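Local coordinates for thiamine pyrophosphokinase (Candida albicans, PDB 2G9Z), which catalyses the transfer of a pyrophosphate group from ATP to thiamine, giving the cofactor thiamine diphosphate, at residues A[128-131]-A[132-136]; A[151-154]-A[155-159]; A[240-244]-A[245-249]. All coordinates share one frame; numbering follows the deposited sequence.

Overall arrangement
Contacts 1 and 2 are both helix starts in the catalytic domain, one at 128-131 leading into 132-136, the other at 151-154 leading into 155-159. Their centres lie about 17 Å apart; both reach the same magnesium ion and the same bound thiamine diphosphate analogue, and both are partly buried, with capping side chains, aspartates and metal doing the work. Contact 3 is different: a buried beta hairpin, 240-244 with 245-249, built on backbone bonds and on phenylalanine and isoleucine packing. It touches contact 2 through Phe156 and Phe241, whereas contact 1 stays about 16 Å away between nearest atoms. Contacts 2 and 3 both meet the second subunit.

Contact 1: A[128-131]-A[132-136]; sequences DSIS and PDVKT. With MG (magnesium ion), chain C; MG (magnesium ion), chain D; VNP (3-[(4-amino-2-methylpyrimidin-5-yl)methyl]-5-(2-{[hydroxy(phosphonoamino)phosphoryl]oxy}ethyl)-4-methyl-1,3-thiazol-3-I um), chain H.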
loop_
_atom_site.group_PDB
_atom_site.type_symbol
_atom_site.label_atom_id
_atom_site.label_comp_id
_atom_site.label_asym_id
_atom_site.label_seq_id
_atom_site.Cartn_x
_atom_site.Cartn_y
_atom_site.Cartn_z
ATOM N N ASP A 128 -4.094 6.245 -21.787
ATOM C CA ASP A 128 -3.137 5.274 -22.295
ATOM C C ASP A 128 -3.466 3.869 -21.798
ATOM O O ASP A 128 -2.727 2.922 -22.060
ATOM C CB ASP A 128 -1.709 5.654 -21.900
ATOM C CG ASP A 128 -1.558 5.920 -20.420
ATOM O OD1 ASP A 128 -2.513 5.692 -19.652
ATOM O OD2 ASP A 128 -0.463 6.358 -20.032
ATOM N N SER A 129 -4.584 3.734 -21.086
ATOM C CA SER A 129 -4.999 2.432 -20.585
ATOM C C SER A 129 -6.405 2.078 -21.064
ATOM O O SER A 129 -6.685 0.919 -21.357
ATOM C CB SER A 129 -4.933 2.391 -19.050
ATOM O OG SER A 129 -5.889 3.256 -18.465
ATOM N N ILE A 130 -7.288 3.071 -21.158
ATOM C CA ILE A 130 -8.652 2.809 -21.613
ATOM C C ILE A 130 -8.591 2.179 -23.010
ATOM O O ILE A 130 -7.801 2.599 -23.851
ATOM C CB ILE A 130 -9.495 4.114 -21.658
ATOM C CG1 ILE A 130 -10.965 3.783 -21.914
ATOM C CG2 ILE A 130 -8.978 5.040 -22.748
ATOM C CD1 ILE A 130 -11.882 4.990 -21.859
ATOM N N SER A 131 -9.410 1.163 -23.254
ATOM C CA SER A 131 -9.407 0.504 -24.554
ATOM C C SER A 131 -10.273 1.267 -25.550
ATOM O O SER A 131 -11.324 1.799 -25.192
ATOM C CB SER A 131 -9.919 -0.936 -24.431
ATOM O OG SER A 131 -11.309 -0.963 -24.172
ATOM N N PRO A 132 -9.836 1.330 -26.820
ATOM C CA PRO A 132 -10.573 2.034 -27.876
ATOM C C PRO A 132 -12.054 1.676 -27.854
ATOM O O PRO A 132 -12.917 2.552 -27.899
ATOM C CB PRO A 132 -9.882 1.553 -29.147
ATOM C CG PRO A 132 -8.468 1.384 -28.701
ATOM C CD PRO A 132 -8.637 0.674 -27.372
ATOM N N ASP A 133 -12.330 0.377 -27.781
ATOM C CA ASP A 133 -13.694 -0.136 -27.745
ATOM C C ASP A 133 -14.510 0.423 -26.587
ATOM O O ASP A 133 -15.634 0.891 -26.776
ATOM C CB ASP A 133 -13.671 -1.662 -27.659
ATOM C CG ASP A 133 -13.642 -2.318 -29.021
ATOM O OD1 ASP A 133 -12.884 -1.844 -29.896
ATOM O OD2 ASP A 133 -14.374 -3.313 -29.213
ATOM N N VAL A 134 -13.951 0.358 -25.384
ATOM C CA VAL A 134 -14.643 0.865 -24.207
ATOM C C VAL A 134 -14.846 2.361 -24.381
ATOM O O VAL A 134 -15.938 2.881 -24.166
ATOM C CB VAL A 134 -13.819 0.598 -22.925
ATOM C CG1 VAL A 134 -14.439 1.316 -21.734
ATOM C CG2 VAL A 134 -13.756 -0.900 -22.666
ATOM N N LYS A 135 -13.778 3.038 -24.787
ATOM C CA LYS A 135 -13.807 4.474 -24.996
ATOM C C LYS A 135 -14.957 4.844 -25.928
ATOM O O LYS A 135 -15.815 5.653 -25.581
ATOM C CB LYS A 135 -12.468 4.926 -25.583
ATOM C CG LYS A 135 -12.369 6.406 -25.904
ATOM C CD LYS A 135 -10.963 6.753 -26.384
ATOM C CE LYS A 135 -10.531 5.845 -27.540
ATOM N NZ LYS A 135 -9.118 6.074 -27.954
ATOM N N THR A 136 -14.983 4.235 -27.107
ATOM C CA THR A 136 -16.041 4.516 -28.065
ATOM C C THR A 136 -17.408 4.152 -27.487
ATOM O O THR A 136 -18.382 4.875 -27.689
ATOM C CB THR A 136 -15.806 3.755 -29.392
ATOM O OG1 THR A 136 -15.669 2.354 -29.129
ATOM C CG2 THR A 136 -14.540 4.257 -30.068
HETATM MG MG MG C . -3.685 6.727 -17.924
HETATM MG MG MG D . -0.319 7.442 -18.183
HETATM O O2G VNP H . 0.934 6.336 -16.941
HETATM P PG VNP H . 0.440 5.433 -15.706
HETATM O O3G VNP H . 1.591 4.803 -15.020
HETATM O O1G VNP H . -0.558 4.335 -16.330
HETATM N N3B VNP H . -0.433 6.369 -14.705
HETATM P PB VNP H . -1.222 7.574 -15.452
HETATM O O2B VNP H . -2.098 8.250 -14.470
HETATM O O1B VNP H . -1.861 7.019 -16.666
HETATM O O1 VNP H . -0.056 8.585 -15.915
HETATM C C7 VNP H . 0.839 9.248 -15.015
HETATM C C12 VNP H . 1.247 10.554 -15.702
HETATM C C11 VNP H . 2.293 11.414 -14.985
HETATM C C10 VNP H . 3.753 10.984 -15.140
HETATM C CM4 VNP H . 4.281 10.276 -16.390
HETATM S S1 VNP H . 2.186 11.559 -13.170
HETATM C C9 VNP H . 3.917 11.738 -12.997
HETATM N N5 VNP H . 4.525 11.261 -14.084
HETATM C C7A VNP H . 5.964 10.953 -14.113
HETATM C C5A VNP H . 6.793 11.805 -13.147
HETATM C C6A VNP H . 7.436 11.123 -12.122
HETATM N N1A VNP H . 8.265 11.749 -11.305
HETATM C C2A VNP H . 8.506 13.058 -11.440
HETATM C CM2 VNP H . 9.497 13.747 -10.499
HETATM N N3A VNP H . 7.900 13.761 -12.408
HETATM C C4A VNP H . 7.052 13.168 -13.260
HETATM N N4A VNP H . 6.460 13.901 -14.198
HETATM O O HOH W 1 -3.495 4.672 -16.771
#
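Ser131 and the first turn of helix 132-139 hold each other through two bonds. The backbone one runs from Lys135 N to Ser131 O, 2.8 Å and almost straight at 174°. The other is the capping bond, Val134 N to Ser131 OG at 3.2 Å; the hydroxyl oxygen is crowded in the model, so its exact place is less sure. OG gets there because it sits between its own backbone N and carbonyl carbon (chi1 71°), which turns it back over the start of the helix. Ile130, one residue earlier, supplies the apolar part. Its chain is fully extended, with CG1 opposite the backbone N (chi1 -171°), and this carries CD1 to 3.7 Å from Lys135 CA. The Ile130 and Lys135 side chains cross at about a right angle, and the isoleucine tip meets the root of the lysine while the rest of the lysine, bent at its third torsion, leads away. Ile130 and Val134 both pack on Ala94 and Asn95 of helix 93-100.

At the other end of the loop, Asp128 splits its carboxylate between two magnesium ions: OD1 lies 2.3 Å from the chain C ion and OD2 2.1 Å from the chain D ion. VNP O1B binds both metals too, so carboxylate and phosphate bridge the same pair. Asp91, Asp126 and Asp155 also bind the chain C ion, and Asp126 the chain D ion; Asp91 accepts from the backbone N of Ser129 and of Ile130, tying the loop to the metal shell. This is a serine N-cap just downstream of an acidic magnesium site, where Asp126 and Asp128 form a DxD pair that holds the ligand's diphosphate through the metal ions.

Contact 2: A[151-154]-A[155-159]; sequences QYYN and DFTKS. With MG (magnesium ion), chain C; VNP (3-[(4-amino-2-methylpyrimidin-5-yl)methyl]-5-(2-{[hydroxy(phosphonoamino)phosphoryl]oxy}ethyl)-4-methyl-1,3-thiazol-3-I um), chain H.
Asn154 OD1 takes two bonds from Thr157. The backbone Thr157 N reaches it at 2.7 Å and nearly straight, 177°; the Thr157 OG1 hydroxyl donates to it from above the amide's carbonyl plane, at 3.2 Å. The Asn154 amide is placed for this by a first torsion of 64°, which folds it over the helix start beside Phe156, its plane almost perpendicular to that ring. The backbone carbonyl is used as well: Lys158 N donates to Asn154 O at 3.0 Å. Next along, Asp155 O accepts from both Ser159 N and Ser159 OG, which come from opposite faces of its plane.

The ligand also uses the helix start. Asp155 N gives its hydrogen to VNP O2B at 2.7 Å, and Asp155 OD2 binds the chain C magnesium at 2.2 Å, the metal that VNP O1B also holds. Upstream, VNP N4A donates to Gln151 O at 2.7 Å, though that oxygen's place is doubtful because it crowds a neighbour in the model. N4A also lies over one face of the Tyr152 ring, whose hydroxyl is hydrogen-bonded to Glu26 of the second subunit. Lys158 runs extended past Tyr153, its CE 3.9 Å from Tyr153 CB, and its NZ donates to the backbone oxygens of Gln148 and Ser150, holding the preceding loop. What results is an asparagine N-cap whose helix N-terminus faces the ligand's diphosphate, part of a thiamine-binding active site completed by the second subunit.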
loop_
_atom_site.group_PDB
_atom_site.type_symbol
_atom_site.label_atom_id
_atom_site.label_comp_id
_atom_site.label_asym_id
_atom_site.label_seq_id
_atom_site.Cartn_x
_atom_site.Cartn_y
_atom_site.Cartn_z
ATOM N N GLN A 151 2.122 15.136 -18.262
ATOM C CA GLN A 151 3.019 14.118 -17.726
ATOM C C GLN A 151 3.383 14.363 -16.276
ATOM O O GLN A 151 4.211 13.650 -15.709
ATOM C CB GLN A 151 4.310 14.083 -18.546
ATOM C CG GLN A 151 4.078 13.882 -20.020
ATOM C CD GLN A 151 3.228 12.676 -20.267
ATOM O OE1 GLN A 151 2.869 12.362 -21.402
ATOM N NE2 GLN A 151 2.893 11.980 -19.191
ATOM N N TYR A 152 2.764 15.368 -15.675
ATOM C CA TYR A 152 3.076 15.715 -14.304
ATOM C C TYR A 152 1.968 15.456 -13.292
ATOM O O TYR A 152 2.183 15.586 -12.089
ATOM C CB TYR A 152 3.566 17.168 -14.281
ATOM C CG TYR A 152 4.902 17.288 -14.991
ATOM C CD1 TYR A 152 6.096 17.261 -14.274
ATOM C CD2 TYR A 152 4.974 17.297 -16.387
ATOM C CE1 TYR A 152 7.330 17.229 -14.923
ATOM C CE2 TYR A 152 6.207 17.263 -17.047
ATOM C CZ TYR A 152 7.379 17.227 -16.305
ATOM O OH TYR A 152 8.599 17.177 -16.939
ATOM N N TYR A 153 0.798 15.061 -13.782
ATOM C CA TYR A 153 -0.344 14.728 -12.926
ATOM C C TYR A 153 -0.852 13.360 -13.392
ATOM O O TYR A 153 -0.854 13.088 -14.591
ATOM C CB TYR A 153 -1.470 15.746 -13.112
ATOM C CG TYR A 153 -1.118 17.177 -12.773
ATOM C CD1 TYR A 153 -1.224 17.651 -11.465
ATOM C CD2 TYR A 153 -0.714 18.068 -13.769
ATOM C CE1 TYR A 153 -0.946 18.984 -11.157
ATOM C CE2 TYR A 153 -0.430 19.402 -13.471
ATOM C CZ TYR A 153 -0.552 19.852 -12.163
ATOM O OH TYR A 153 -0.302 21.173 -11.870
ATOM N N ASN A 154 -1.280 12.500 -12.471
ATOM C CA ASN A 154 -1.796 11.193 -12.881
ATOM C C ASN A 154 -3.313 11.236 -13.083
ATOM O O ASN A 154 -3.962 12.242 -12.787
ATOM C CB ASN A 154 -1.436 10.101 -11.859
ATOM C CG ASN A 154 -2.075 10.322 -10.498
ATOM O OD1 ASN A 154 -3.026 11.092 -10.355
ATOM N ND2 ASN A 154 -1.556 9.632 -9.489
ATOM N N ASP A 155 -3.879 10.142 -13.576
ATOM C CA ASP A 155 -5.308 10.089 -13.825
ATOM C C ASP A 155 -6.144 10.320 -12.585
ATOM O O ASP A 155 -7.246 10.861 -12.664
ATOM C CB ASP A 155 -5.682 8.754 -14.458
ATOM C CG ASP A 155 -4.990 8.538 -15.778
ATOM O OD1 ASP A 155 -4.722 9.538 -16.479
ATOM O OD2 ASP A 155 -4.720 7.373 -16.114
ATOM N N PHE A 156 -5.626 9.893 -11.439
ATOM C CA PHE A 156 -6.337 10.072 -10.184
ATOM C C PHE A 156 -6.549 11.553 -9.909
ATOM O O PHE A 156 -7.674 12.002 -9.678
ATOM C CB PHE A 156 -5.546 9.466 -9.023
ATOM C CG PHE A 156 -6.184 9.692 -7.683
ATOM C CD1 PHE A 156 -7.214 8.869 -7.239
ATOM C CD2 PHE A 156 -5.789 10.759 -6.884
ATOM C CE1 PHE A 156 -7.846 9.108 -6.017
ATOM C CE2 PHE A 156 -6.418 11.006 -5.659
ATOM C CZ PHE A 156 -7.448 10.176 -5.228
ATOM N N THR A 157 -5.453 12.301 -9.916
ATOM C CA THR A 157 -5.495 13.733 -9.654
ATOM C C THR A 157 -6.333 14.478 -10.687
ATOM O O THR A 157 -7.131 15.346 -10.336
ATOM C CB THR A 157 -4.069 14.316 -9.611
ATOM O OG1 THR A 157 -3.334 13.679 -8.556
ATOM C CG2 THR A 157 -4.111 15.813 -9.345
ATOM N N LYS A 158 -6.154 14.142 -11.960
ATOM C CA LYS A 158 -6.930 14.787 -13.013
ATOM C C LYS A 158 -8.415 14.554 -12.773
ATOM O O LYS A 158 -9.232 15.445 -13.008
ATOM C CB LYS A 158 -6.520 14.248 -14.387
ATOM C CG LYS A 158 -5.105 14.656 -14.786
ATOM C CD LYS A 158 -4.579 13.829 -15.946
ATOM C CE LYS A 158 -3.153 14.236 -16.291
ATOM N NZ LYS A 158 -2.563 13.427 -17.387
ATOM N N SER A 159 -8.764 13.361 -12.291
ATOM C CA SER A 159 -10.162 13.035 -12.009
ATOM C C SER A 159 -10.697 13.838 -10.827
ATOM O O SER A 159 -11.837 14.314 -10.855
ATOM C CB SER A 159 -10.325 11.532 -11.722
ATOM O OG SER A 159 -10.099 10.764 -12.889
HETATM MG MG MG C . -3.685 6.727 -17.924
HETATM O O2G VNP H . 0.934 6.336 -16.941
HETATM P PG VNP H . 0.440 5.433 -15.706
HETATM O O3G VNP H . 1.591 4.803 -15.020
HETATM O O1G VNP H . -0.558 4.335 -16.330
HETATM N N3B VNP H . -0.433 6.369 -14.705
HETATM P PB VNP H . -1.222 7.574 -15.452
HETATM O O2B VNP H . -2.098 8.250 -14.470
HETATM O O1B VNP H . -1.861 7.019 -16.666
HETATM O O1 VNP H . -0.056 8.585 -15.915
HETATM C C7 VNP H . 0.839 9.248 -15.015
HETATM C C12 VNP H . 1.247 10.554 -15.702
HETATM C C11 VNP H . 2.293 11.414 -14.985
HETATM C C10 VNP H . 3.753 10.984 -15.140
HETATM C CM4 VNP H . 4.281 10.276 -16.390
HETATM S S1 VNP H . 2.186 11.559 -13.170
HETATM C C9 VNP H . 3.917 11.738 -12.997
HETATM N N5 VNP H . 4.525 11.261 -14.084
HETATM C C7A VNP H . 5.964 10.953 -14.113
HETATM C C5A VNP H . 6.793 11.805 -13.147
HETATM C C6A VNP H . 7.436 11.123 -12.122
HETATM N N1A VNP H . 8.265 11.749 -11.305
HETATM C C2A VNP H . 8.506 13.058 -11.440
HETATM C CM2 VNP H . 9.497 13.747 -10.499
HETATM N N3A VNP H . 7.900 13.761 -12.408
HETATM C C4A VNP H . 7.052 13.168 -13.260
HETATM N N4A VNP H . 6.460 13.901 -14.198
HETATM O O HOH W 1 -3.495 4.672 -16.771
#

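Contact 3: A[240-244]-A[245-249]; sequences FFITT and NDIIF
Asn245, the last residue of the turn, gives its backbone N to Thr243 OG1, 3.0 Å away with a bent 137° geometry. Asp246 N uses the same hydroxyl oxygen, closer at 2.8 Å and straighter. That double grip depends on OG1 lying between the Thr243 backbone N and carbonyl carbon (chi1 78°), which brings it in under the turn, where both N-H groups can reach it. Asp246 repays the bond through its own carbonyl: Thr243 N donates to Asp246 O at 2.7 Å. Its carboxylate bends back beside the turn, OD1 2.9 Å from Thr243 OG1, while OD2 accepts from the backbone N of Phe217 of the second subunit.

Ile247 faces Ile242 as a non-hydrogen-bonded pair, and its extended chain sends CD1 obliquely over to Phe240 CD1 at 3.8 Å. Ile247 CA also makes a CA-H...O contact with Phe241 O. At Ile248 the strands lock as a hydrogen-bonded pair: Phe241 N gives to Ile248 O at 2.8 Å and Ile248 N returns to Phe241 O. The two side chains leave on the face opposite that of Ile242 and Ile247, with Phe241 CB and Ile248 CB 3.9 Å apart; Phe241 continues onto Ser223 and Leu227 of helix 217-233.

Phe249 comes last. Its CB presses on Phe240 CD1 at 3.5 Å, and the two rings meet obliquely, planes at 63°, with Phe249 CD1 in the plane of the Phe240 ring at its edge. Strand 205-210 runs parallel to strand 237-242 on one side of the hairpin and strand 331-336 antiparallel to strand 246-251 on the other, so this tight antiparallel beta hairpin marks where the large mixed sheet changes from parallel to antiparallel strands.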
loop_
_atom_site.group_PDB
_atom_site.type_symbol
_atom_site.label_atom_id
_atom_site.label_comp_id
_atom_site.label_asym_id
_atom_site.label_seq_id
_atom_site.Cartn_x
_atom_site.Cartn_y
_atom_site.Cartn_z
ATOM N N PHE A 240 -13.112 8.263 0.762
ATOM C CA PHE A 240 -13.131 6.886 1.231
ATOM C C PHE A 240 -12.599 5.985 0.133
ATOM O O PHE A 240 -13.145 5.962 -0.971
ATOM C CB PHE A 240 -14.551 6.431 1.558
ATOM C CG PHE A 240 -15.075 6.963 2.849
ATOM C CD1 PHE A 240 -14.495 6.586 4.056
ATOM C CD2 PHE A 240 -16.171 7.819 2.866
ATOM C CE1 PHE A 240 -15.000 7.051 5.264
ATOM C CE2 PHE A 240 -16.684 8.291 4.070
ATOM C CZ PHE A 240 -16.096 7.905 5.269
ATOM N N PHE A 241 -11.525 5.264 0.426
ATOM C CA PHE A 241 -10.981 4.326 -0.539
ATOM C C PHE A 241 -11.620 2.996 -0.181
ATOM O O PHE A 241 -11.469 2.510 0.946
ATOM C CB PHE A 241 -9.460 4.194 -0.402
ATOM C CG PHE A 241 -8.696 5.375 -0.902
ATOM C CD1 PHE A 241 -8.602 5.637 -2.264
ATOM C CD2 PHE A 241 -8.047 6.217 -0.011
ATOM C CE1 PHE A 241 -7.868 6.729 -2.730
ATOM C CE2 PHE A 241 -7.310 7.311 -0.467
ATOM C CZ PHE A 241 -7.222 7.566 -1.825
ATOM N N ILE A 242 -12.361 2.417 -1.116
ATOM C CA ILE A 242 -12.984 1.130 -0.861
ATOM C C ILE A 242 -12.218 0.121 -1.692
ATOM O O ILE A 242 -12.143 0.245 -2.915
ATOM C CB ILE A 242 -14.470 1.119 -1.268
ATOM C CG1 ILE A 242 -15.270 2.044 -0.346
ATOM C CG2 ILE A 242 -15.019 -0.306 -1.190
ATOM C CD1 ILE A 242 -16.736 2.155 -0.719
ATOM N N THR A 243 -11.620 -0.860 -1.026
ATOM C CA THR A 243 -10.846 -1.873 -1.727
ATOM C C THR A 243 -11.487 -3.231 -1.565
ATOM O O THR A 243 -12.567 -3.359 -0.992
ATOM C CB THR A 243 -9.404 -1.961 -1.189
ATOM O OG1 THR A 243 -9.397 -2.690 0.048
ATOM C CG2 THR A 243 -8.847 -0.566 -0.946
ATOM N N THR A 244 -10.805 -4.249 -2.074
ATOM C CA THR A 244 -11.293 -5.614 -1.990
ATOM C C THR A 244 -11.237 -6.104 -0.544
ATOM O O THR A 244 -12.049 -6.921 -0.116
ATOM C CB THR A 244 -10.436 -6.549 -2.861
ATOM O OG1 THR A 244 -10.543 -6.152 -4.233
ATOM C CG2 THR A 244 -10.899 -7.993 -2.717
ATOM N N ASN A 245 -10.287 -5.570 0.211
ATOM C CA ASN A 245 -10.097 -5.985 1.591
ATOM C C ASN A 245 -10.614 -5.040 2.663
ATOM O O ASN A 245 -11.005 -5.480 3.749
ATOM C CB ASN A 245 -8.609 -6.229 1.822
ATOM C CG ASN A 245 -8.025 -7.187 0.810
ATOM O OD1 ASN A 245 -8.277 -8.389 0.870
ATOM N ND2 ASN A 245 -7.262 -6.656 -0.144
ATOM N N ASP A 246 -10.635 -3.747 2.364
ATOM C CA ASP A 246 -11.044 -2.784 3.368
ATOM C C ASP A 246 -11.510 -1.428 2.854
ATOM O O ASP A 246 -11.660 -1.205 1.655
ATOM C CB ASP A 246 -9.857 -2.562 4.311
ATOM C CG ASP A 246 -8.547 -2.343 3.555
ATOM O OD1 ASP A 246 -8.547 -1.561 2.581
ATOM O OD2 ASP A 246 -7.514 -2.944 3.928
ATOM N N ILE A 247 -11.759 -0.536 3.806
ATOM C CA ILE A 247 -12.142 0.834 3.526
ATOM C C ILE A 247 -11.055 1.648 4.222
ATOM O O ILE A 247 -10.669 1.353 5.362
ATOM C CB ILE A 247 -13.532 1.186 4.089
ATOM C CG1 ILE A 247 -13.910 2.605 3.659
ATOM C CG2 ILE A 247 -13.549 1.045 5.608
ATOM C CD1 ILE A 247 -15.378 2.926 3.838
ATOM N N ILE A 248 -10.553 2.660 3.526
ATOM C CA ILE A 248 -9.470 3.485 4.035
ATOM C C ILE A 248 -9.891 4.942 4.036
ATOM O O ILE A 248 -10.437 5.444 3.052
ATOM C CB ILE A 248 -8.221 3.287 3.151
ATOM C CG1 ILE A 248 -7.904 1.790 3.078
ATOM C CG2 ILE A 248 -7.040 4.085 3.696
ATOM C CD1 ILE A 248 -6.821 1.428 2.084
ATOM N N PHE A 249 -9.650 5.615 5.152
ATOM C CA PHE A 249 -10.033 7.011 5.280
ATOM C C PHE A 249 -9.098 7.730 6.221
ATOM O O PHE A 249 -8.203 7.129 6.827
ATOM C CB PHE A 249 -11.481 7.135 5.781
ATOM C CG PHE A 249 -11.780 6.310 6.997
ATOM C CD1 PHE A 249 -12.029 4.945 6.886
ATOM C CD2 PHE A 249 -11.788 6.891 8.263
ATOM C CE1 PHE A 249 -12.279 4.171 8.022
ATOM C CE2 PHE A 249 -12.036 6.130 9.401
ATOM C CZ PHE A 249 -12.281 4.767 9.280
#